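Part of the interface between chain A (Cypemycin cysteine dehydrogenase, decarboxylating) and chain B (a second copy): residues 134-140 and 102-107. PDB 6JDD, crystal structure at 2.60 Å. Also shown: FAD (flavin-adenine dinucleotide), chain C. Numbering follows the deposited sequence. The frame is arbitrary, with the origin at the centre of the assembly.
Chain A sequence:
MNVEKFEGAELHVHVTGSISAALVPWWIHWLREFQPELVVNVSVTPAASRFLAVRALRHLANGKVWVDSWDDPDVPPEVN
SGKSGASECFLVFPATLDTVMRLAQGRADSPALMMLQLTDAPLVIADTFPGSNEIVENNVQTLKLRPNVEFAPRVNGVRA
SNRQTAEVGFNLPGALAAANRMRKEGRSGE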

# COMPACT_ATOMS: atom_id res chain seq x y z
N GLU A 134 -4.12 37.21 25.97
CA GLU A 134 -5.38 37.94 26.28
C GLU A 134 -6.57 37.25 25.58
O GLU A 134 -7.68 37.23 26.17
CB GLU A 134 -5.24 39.42 25.91
CG GLU A 134 -4.05 40.09 26.63
CD GLU A 134 -2.63 40.06 26.03
OE1 GLU A 134 -1.89 41.02 26.34
OE2 GLU A 134 -2.21 39.08 25.29
N ILE A 135 -6.32 36.70 24.40
CA ILE A 135 -7.39 36.11 23.57
C ILE A 135 -7.75 34.75 24.14
O ILE A 135 -8.93 34.43 24.24
CB ILE A 135 -6.90 36.03 22.13
CG1 ILE A 135 -6.86 37.44 21.55
CG2 ILE A 135 -7.75 35.09 21.33
CD1 ILE A 135 -6.17 37.48 20.22
N VAL A 136 -6.76 34.01 24.61
CA VAL A 136 -7.01 32.71 25.29
C VAL A 136 -7.85 32.95 26.56
O VAL A 136 -8.81 32.25 26.79
CB VAL A 136 -5.66 32.00 25.57
CG1 VAL A 136 -5.81 30.81 26.48
CG2 VAL A 136 -4.97 31.59 24.28
N GLU A 137 -7.46 33.92 27.37
CA GLU A 137 -8.12 34.25 28.65
C GLU A 137 -9.58 34.61 28.33
O GLU A 137 -10.43 34.22 29.12
CB GLU A 137 -7.33 35.31 29.43
CG GLU A 137 -6.09 34.73 30.12
CD GLU A 137 -4.79 35.58 30.20
OE1 GLU A 137 -4.88 36.88 30.20
OE2 GLU A 137 -3.64 34.97 30.29
N ASN A 138 -9.83 35.31 27.22
CA ASN A 138 -11.23 35.69 26.90
C ASN A 138 -12.07 34.46 26.60
O ASN A 138 -13.22 34.40 27.09
CB ASN A 138 -11.35 36.74 25.79
CG ASN A 138 -11.15 38.14 26.32
OD1 ASN A 138 -11.07 38.40 27.55
ND2 ASN A 138 -11.02 39.03 25.35
N ASN A 139 -11.53 33.57 25.80
CA ASN A 139 -12.16 32.25 25.45
C ASN A 139 -12.40 31.37 26.71
O ASN A 139 -13.48 30.81 26.82
CB ASN A 139 -11.36 31.53 24.37
CG ASN A 139 -11.56 32.21 23.03
OD1 ASN A 139 -12.60 32.11 22.44
ND2 ASN A 139 -10.65 33.06 22.62
N VAL A 140 -11.46 31.33 27.64
CA VAL A 140 -11.69 30.71 28.98
C VAL A 140 -12.83 31.39 29.79
O VAL A 140 -13.60 30.62 30.44
CB VAL A 140 -10.40 30.80 29.78
CG1 VAL A 140 -10.66 30.41 31.22
CG2 VAL A 140 -9.32 29.95 29.15
N ARG B 102 -7.73 31.62 12.98
CA ARG B 102 -7.22 30.66 14.00
C ARG B 102 -6.41 31.41 15.06
O ARG B 102 -6.52 31.05 16.25
CB ARG B 102 -6.37 29.58 13.32
CG ARG B 102 -7.18 28.49 12.63
CD ARG B 102 -6.43 27.18 12.55
NE ARG B 102 -5.36 27.21 11.56
CZ ARG B 102 -4.16 26.67 11.74
NH1 ARG B 102 -3.87 26.05 12.88
NH2 ARG B 102 -3.25 26.75 10.79
N LEU B 103 -5.62 32.41 14.65
CA LEU B 103 -4.77 33.20 15.56
C LEU B 103 -5.67 34.06 16.47
O LEU B 103 -5.50 34.04 17.67
CB LEU B 103 -3.85 34.05 14.69
CG LEU B 103 -2.79 34.81 15.44
CD1 LEU B 103 -1.88 33.88 16.26
CD2 LEU B 103 -2.01 35.62 14.42
N ALA B 104 -6.62 34.74 15.87
CA ALA B 104 -7.63 35.58 16.54
C ALA B 104 -8.47 34.76 17.52
O ALA B 104 -9.12 35.36 18.34
CB ALA B 104 -8.54 36.19 15.50
N GLN B 105 -8.48 33.43 17.39
CA GLN B 105 -9.39 32.61 18.20
C GLN B 105 -8.59 31.79 19.21
O GLN B 105 -9.15 30.86 19.83
CB GLN B 105 -10.27 31.79 17.27
CG GLN B 105 -11.24 32.70 16.55
CD GLN B 105 -11.87 32.11 15.31
OE1 GLN B 105 -11.76 30.91 15.04
NE2 GLN B 105 -12.56 32.96 14.55
N GLY B 106 -7.31 32.07 19.34
CA GLY B 106 -6.50 31.39 20.37
C GLY B 106 -6.18 29.94 20.05
O GLY B 106 -5.65 29.25 20.92
N ARG B 107 -6.36 29.52 18.81
CA ARG B 107 -6.16 28.10 18.43
C ARG B 107 -4.67 27.75 18.49
O ARG B 107 -3.82 28.58 18.16
CB ARG B 107 -6.78 27.86 17.05
CG ARG B 107 -8.27 28.19 17.00
CD ARG B 107 -9.09 27.32 17.96
NE ARG B 107 -8.74 25.92 17.83
CZ ARG B 107 -9.31 25.08 17.01
NH1 ARG B 107 -10.31 25.48 16.28
NH2 ARG B 107 -8.92 23.82 16.92
PA FAD C . -3.25 24.70 7.35
O1A FAD C . -2.36 24.20 8.44
O2A FAD C . -3.06 24.14 5.98
O5B FAD C . -4.78 24.52 7.79
C5B FAD C . -5.47 23.30 7.44
C4B FAD C . -6.62 23.08 8.39
O4B FAD C . -6.56 21.72 8.90
C3B FAD C . -6.66 23.99 9.62
O3B FAD C . -7.99 24.33 9.97
C2B FAD C . -5.99 23.12 10.69
O2B FAD C . -6.38 23.48 12.00
C1B FAD C . -6.51 21.74 10.31
N9A FAD C . -5.65 20.65 10.75
C8A FAD C . -4.85 20.60 11.86
N7A FAD C . -4.20 19.47 11.97
C5A FAD C . -4.59 18.73 10.86
C6A FAD C . -4.25 17.44 10.41
N6A FAD C . -3.41 16.63 11.04
N1A FAD C . -4.83 17.01 9.26
C2A FAD C . -5.69 17.83 8.63
N3A FAD C . -6.08 19.06 8.96
C4A FAD C . -5.49 19.45 10.10
N1 FAD C . -6.75 31.55 1.29
C2 FAD C . -6.47 32.82 1.66
O2 FAD C . -6.76 33.24 2.78
N3 FAD C . -5.84 33.69 0.82
C4 FAD C . -5.46 33.33 -0.45
O4 FAD C . -4.90 34.14 -1.17
C4X FAD C . -5.74 32.01 -0.87
N5 FAD C . -5.39 31.65 -2.07
C5X FAD C . -5.68 30.37 -2.46
C6 FAD C . -5.30 29.96 -3.75
C7 FAD C . -5.56 28.69 -4.21
C7M FAD C . -5.14 28.29 -5.60
C8 FAD C . -6.21 27.77 -3.35
C8M FAD C . -6.49 26.36 -3.83
C9 FAD C . -6.58 28.15 -2.08
C9A FAD C . -6.32 29.45 -1.61
N10 FAD C . -6.68 29.87 -0.33
C10 FAD C . -6.41 31.16 0.08
C1' FAD C . -7.36 28.94 0.59
C2' FAD C . -6.40 28.35 1.61
O2' FAD C . -5.45 27.52 0.95
C3' FAD C . -7.16 27.52 2.65
O3' FAD C . -7.95 28.39 3.45
C4' FAD C . -6.25 26.69 3.56
O4' FAD C . -7.04 25.94 4.48
C5' FAD C . -5.26 27.55 4.32
O5' FAD C . -4.56 26.73 5.30
P FAD C . -3.30 27.34 6.08
O1P FAD C . -3.69 28.67 6.63
O2P FAD C . -2.11 27.26 5.18
O3P FAD C . -3.13 26.29 7.28
O HOH W 1 -11.14 34.99 20.10

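No direct hydrogen bond joins the two stretches; side chains of a helix in chain A pack against the backbone of a helix end and turn in chain B, and the one polar link runs through a water. Asn139(A) ND2 donates to water 1 at 3.2 Å, and that water donates to Ala104(B) O at 2.7 Å. Asn139(A) ND2 also donates to Ile135(A) O at 2.7 Å, one helical turn back, which tethers the amide beside the water.

Gly106(B) lets the helix come close: its CA lies 5.1 Å from Val136(A) CA. With phi of 73°, it adopts a backbone shape that favours glycine, and a CB on Gly106(B) would point toward chain A and sit tightly, 3.4 Å from Val136(A) CG2. Ile135(A) packs on the neighbouring backbone, its CG2 3.3 Å from Ala104(B) O and 3.6 Å from Gly106(B) N. Gly106(B) N already donates a hydrogen bond to Leu103(B) O at 3.2 Å, so it can face a methyl group without losing a partner.

Ile135(A), chi1 m and chi2 t, gives the largest covered area of any residue here, with Gly106(B) next. Leu103(B), Ala104(B) and Gln105(B) point their CA-to-CB bonds away, presenting main chain to the partner. The rule is compact: branched aliphatics against a glycine turn, with one amide serving a water.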